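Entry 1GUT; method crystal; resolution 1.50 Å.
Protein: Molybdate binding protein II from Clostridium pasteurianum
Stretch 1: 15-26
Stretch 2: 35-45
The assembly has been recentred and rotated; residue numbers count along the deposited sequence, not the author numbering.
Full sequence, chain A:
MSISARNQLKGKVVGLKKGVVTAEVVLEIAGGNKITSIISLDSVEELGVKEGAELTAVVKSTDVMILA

Stretch 1, residues 15-26: GLKKGVVTAEVV
Stretch 2 (35-45) ITSIISLDSVE

Ala23 and Val44 form the apolar centre of the contact. Ala23 CB lies 3.5 Å from Val44 CG2; the axes of strand 22-26 and helix 41-45 come within 7.1 Å, at 60°. Val44 (chi1 t) points toward stretch 1. Leu16 (t, p) adds CD1 at 4.4 Å from Val44 CG2. Leu41 (t, p) places CD1 4.4 Å from Ala23 CB and 3.8 Å from Lys18 CG. On the same sheet face, Val25 CG2 (t) meets Ile39 CD1 (p, t) at 4.0 Å. Thr36 (m) and Ile38 (m, t) share the other face with Glu24 (t, t) and Val26 (t); Glu24 CG is 3.7 Å from Thr36 CG2.

Strands 22-26 and 35-40 run antiparallel, at 150°, with extended backbones. Ala23 N donates to Ile39 O at 2.8 Å, and Ile39 N to Ala23 O at 3.0 Å. Val25 N donates to Ser37 O and Ser37 N to Val25 O, each at 2.8 Å. Thr22-Ser40, Glu24-Ile38 and Val26-Thr36 are non-hydrogen-bonded pairs. Strand 15-18 pairs with 22-26 through turn 19-21: Lys17 N to Glu24 O and Glu24 N to Lys17 O are both 2.9 Å.

Helix 41-45 follows directly. Leu41 N donates to Val21 O at 2.9 Å. Ser40 OG (chi1 p) caps Ser43 N at 3.1 Å.

Water 2 links Val21 O (2.9 Å) and Asp42 N (3.1 Å). Water 1 donates to Glu45 OE2 (2.8 Å) and weakly accepts from Lys18 NZ (3.4 Å).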

# COMPACT_ATOMS: atom_id res chain seq x y z
N GLY A 15 -8.81 19.55 -8.77
CA GLY A 15 -7.55 20.07 -8.29
C GLY A 15 -6.39 19.27 -8.85
O GLY A 15 -6.46 18.06 -8.98
N LEU A 16 -5.30 19.96 -9.16
CA LEU A 16 -4.08 19.33 -9.67
C LEU A 16 -2.90 20.15 -9.21
O LEU A 16 -2.85 21.36 -9.47
CB LEU A 16 -4.11 19.24 -11.19
CG LEU A 16 -2.90 18.64 -11.90
CD1 LEU A 16 -2.65 17.20 -11.47
CD2 LEU A 16 -3.14 18.70 -13.40
N LYS A 17 -1.96 19.53 -8.50
CA LYS A 17 -0.76 20.22 -8.03
C LYS A 17 0.41 19.34 -8.41
O LYS A 17 0.49 18.20 -7.97
CB LYS A 17 -0.83 20.45 -6.52
CG LYS A 17 0.39 21.16 -5.94
CD LYS A 17 0.15 21.64 -4.50
CE LYS A 17 -0.10 20.48 -3.52
NZ LYS A 17 -0.29 20.94 -2.08
N LYS A 18 1.31 19.85 -9.23
CA LYS A 18 2.43 19.09 -9.71
C LYS A 18 3.67 19.32 -8.88
O LYS A 18 4.01 20.44 -8.53
CB LYS A 18 2.75 19.51 -11.15
CG LYS A 18 1.67 19.14 -12.13
CD LYS A 18 1.95 19.61 -13.55
CE LYS A 18 0.79 19.23 -14.48
NZ LYS A 18 1.03 19.61 -15.91
N GLY A 19 4.33 18.23 -8.56
CA GLY A 19 5.60 18.30 -7.86
C GLY A 19 6.70 17.93 -8.85
O GLY A 19 6.53 18.03 -10.06
N VAL A 20 7.84 17.48 -8.34
CA VAL A 20 8.94 17.10 -9.23
C VAL A 20 8.88 15.62 -9.60
O VAL A 20 9.14 15.24 -10.74
CB VAL A 20 10.30 17.48 -8.60
CG1 VAL A 20 11.43 16.77 -9.28
CG2 VAL A 20 10.46 18.97 -8.73
N VAL A 21 8.43 14.81 -8.65
CA VAL A 21 8.35 13.39 -8.86
C VAL A 21 6.91 12.93 -8.88
O VAL A 21 6.56 12.03 -9.63
CB VAL A 21 9.14 12.64 -7.71
CG1 VAL A 21 8.90 11.14 -7.73
CG2 VAL A 21 10.63 12.98 -7.75
N THR A 22 6.06 13.58 -8.09
CA THR A 22 4.67 13.16 -8.01
C THR A 22 3.76 14.33 -8.28
O THR A 22 4.21 15.46 -8.50
CB THR A 22 4.34 12.63 -6.60
OG1 THR A 22 4.58 13.68 -5.64
CG2 THR A 22 5.30 11.50 -6.19
N ALA A 23 2.47 14.03 -8.30
CA ALA A 23 1.44 15.04 -8.50
C ALA A 23 0.23 14.62 -7.71
O ALA A 23 -0.06 13.44 -7.59
CB ALA A 23 1.06 15.15 -9.99
N GLU A 24 -0.47 15.62 -7.20
CA GLU A 24 -1.68 15.42 -6.42
C GLU A 24 -2.87 15.77 -7.29
O GLU A 24 -2.96 16.88 -7.81
CB GLU A 24 -1.65 16.30 -5.17
CG GLU A 24 -2.87 16.06 -4.26
CD GLU A 24 -2.91 17.04 -3.11
OE1 GLU A 24 -1.86 17.29 -2.51
OE2 GLU A 24 -4.00 17.57 -2.79
N VAL A 25 -3.77 14.82 -7.46
CA VAL A 25 -4.97 14.98 -8.26
C VAL A 25 -6.18 14.86 -7.34
O VAL A 25 -6.28 13.88 -6.58
CB VAL A 25 -5.04 13.83 -9.32
CG1 VAL A 25 -6.24 14.03 -10.29
CG2 VAL A 25 -3.73 13.73 -10.10
N VAL A 26 -7.09 15.82 -7.39
CA VAL A 26 -8.32 15.76 -6.57
C VAL A 26 -9.50 15.63 -7.50
O VAL A 26 -9.65 16.42 -8.45
CB VAL A 26 -8.46 17.02 -5.68
CG1 VAL A 26 -9.67 16.92 -4.77
CG2 VAL A 26 -7.19 17.21 -4.83
N ILE A 35 -12.01 12.72 -3.81
CA ILE A 35 -11.01 11.65 -3.74
C ILE A 35 -9.70 12.29 -4.14
O ILE A 35 -9.61 12.95 -5.17
CB ILE A 35 -11.33 10.49 -4.71
CG1 ILE A 35 -12.58 9.73 -4.25
CG2 ILE A 35 -10.07 9.59 -4.86
CD1 ILE A 35 -12.36 8.89 -3.02
N THR A 36 -8.67 12.08 -3.32
CA THR A 36 -7.34 12.62 -3.56
C THR A 36 -6.39 11.47 -3.89
O THR A 36 -6.37 10.43 -3.22
CB THR A 36 -6.85 13.34 -2.30
OG1 THR A 36 -7.76 14.41 -2.01
CG2 THR A 36 -5.49 14.02 -2.52
N SER A 37 -5.60 11.69 -4.93
CA SER A 37 -4.66 10.70 -5.43
C SER A 37 -3.29 11.31 -5.58
O SER A 37 -3.16 12.44 -6.03
CB SER A 37 -5.11 10.28 -6.83
OG SER A 37 -4.16 9.46 -7.50
N ILE A 38 -2.24 10.58 -5.19
CA ILE A 38 -0.88 11.05 -5.45
C ILE A 38 -0.27 10.02 -6.40
O ILE A 38 -0.14 8.84 -6.04
CB ILE A 38 -0.07 11.26 -4.15
CG1 ILE A 38 -0.66 12.45 -3.41
CG2 ILE A 38 1.45 11.47 -4.44
CD1 ILE A 38 -0.08 12.67 -2.02
N ILE A 39 0.03 10.45 -7.62
CA ILE A 39 0.59 9.59 -8.66
C ILE A 39 1.89 10.19 -9.17
O ILE A 39 2.28 11.27 -8.74
CB ILE A 39 -0.40 9.41 -9.84
CG1 ILE A 39 -0.78 10.76 -10.42
CG2 ILE A 39 -1.64 8.65 -9.40
CD1 ILE A 39 -1.68 10.71 -11.67
N SER A 40 2.58 9.48 -10.05
CA SER A 40 3.80 10.05 -10.58
C SER A 40 3.51 11.18 -11.54
O SER A 40 2.49 11.20 -12.21
CB SER A 40 4.64 8.99 -11.30
OG SER A 40 4.07 8.65 -12.56
N LEU A 41 4.43 12.13 -11.62
CA LEU A 41 4.28 13.24 -12.55
C LEU A 41 4.28 12.69 -13.98
O LEU A 41 3.55 13.18 -14.85
CB LEU A 41 5.42 14.24 -12.36
CG LEU A 41 5.37 15.48 -13.26
CD1 LEU A 41 4.18 16.38 -12.86
CD2 LEU A 41 6.67 16.25 -13.15
N ASP A 42 5.07 11.66 -14.24
CA ASP A 42 5.10 11.06 -15.57
C ASP A 42 3.70 10.62 -16.00
O ASP A 42 3.33 10.78 -17.15
CB ASP A 42 6.01 9.83 -15.57
CG ASP A 42 7.48 10.16 -15.43
OD1 ASP A 42 7.88 11.30 -15.75
OD2 ASP A 42 8.32 9.32 -15.02
N SER A 43 2.92 10.08 -15.07
CA SER A 43 1.59 9.61 -15.42
C SER A 43 0.65 10.75 -15.72
O SER A 43 -0.27 10.62 -16.53
CB SER A 43 0.99 8.75 -14.31
OG SER A 43 1.72 7.56 -14.18
N VAL A 44 0.80 11.86 -15.01
CA VAL A 44 -0.05 13.00 -15.27
C VAL A 44 0.12 13.41 -16.71
O VAL A 44 -0.86 13.64 -17.42
CB VAL A 44 0.28 14.16 -14.33
CG1 VAL A 44 -0.27 15.49 -14.89
CG2 VAL A 44 -0.27 13.87 -12.97
N GLU A 45 1.38 13.42 -17.14
CA GLU A 45 1.73 13.81 -18.49
C GLU A 45 1.27 12.79 -19.52
O GLU A 45 0.64 13.14 -20.52
CB GLU A 45 3.25 14.02 -18.58
CG GLU A 45 3.76 15.04 -17.56
CD GLU A 45 5.27 15.21 -17.59
OE1 GLU A 45 5.96 14.31 -18.11
OE2 GLU A 45 5.76 16.24 -17.09
O HOH W 1 4.19 18.45 -16.42
O HOH W 2 7.48 11.36 -12.32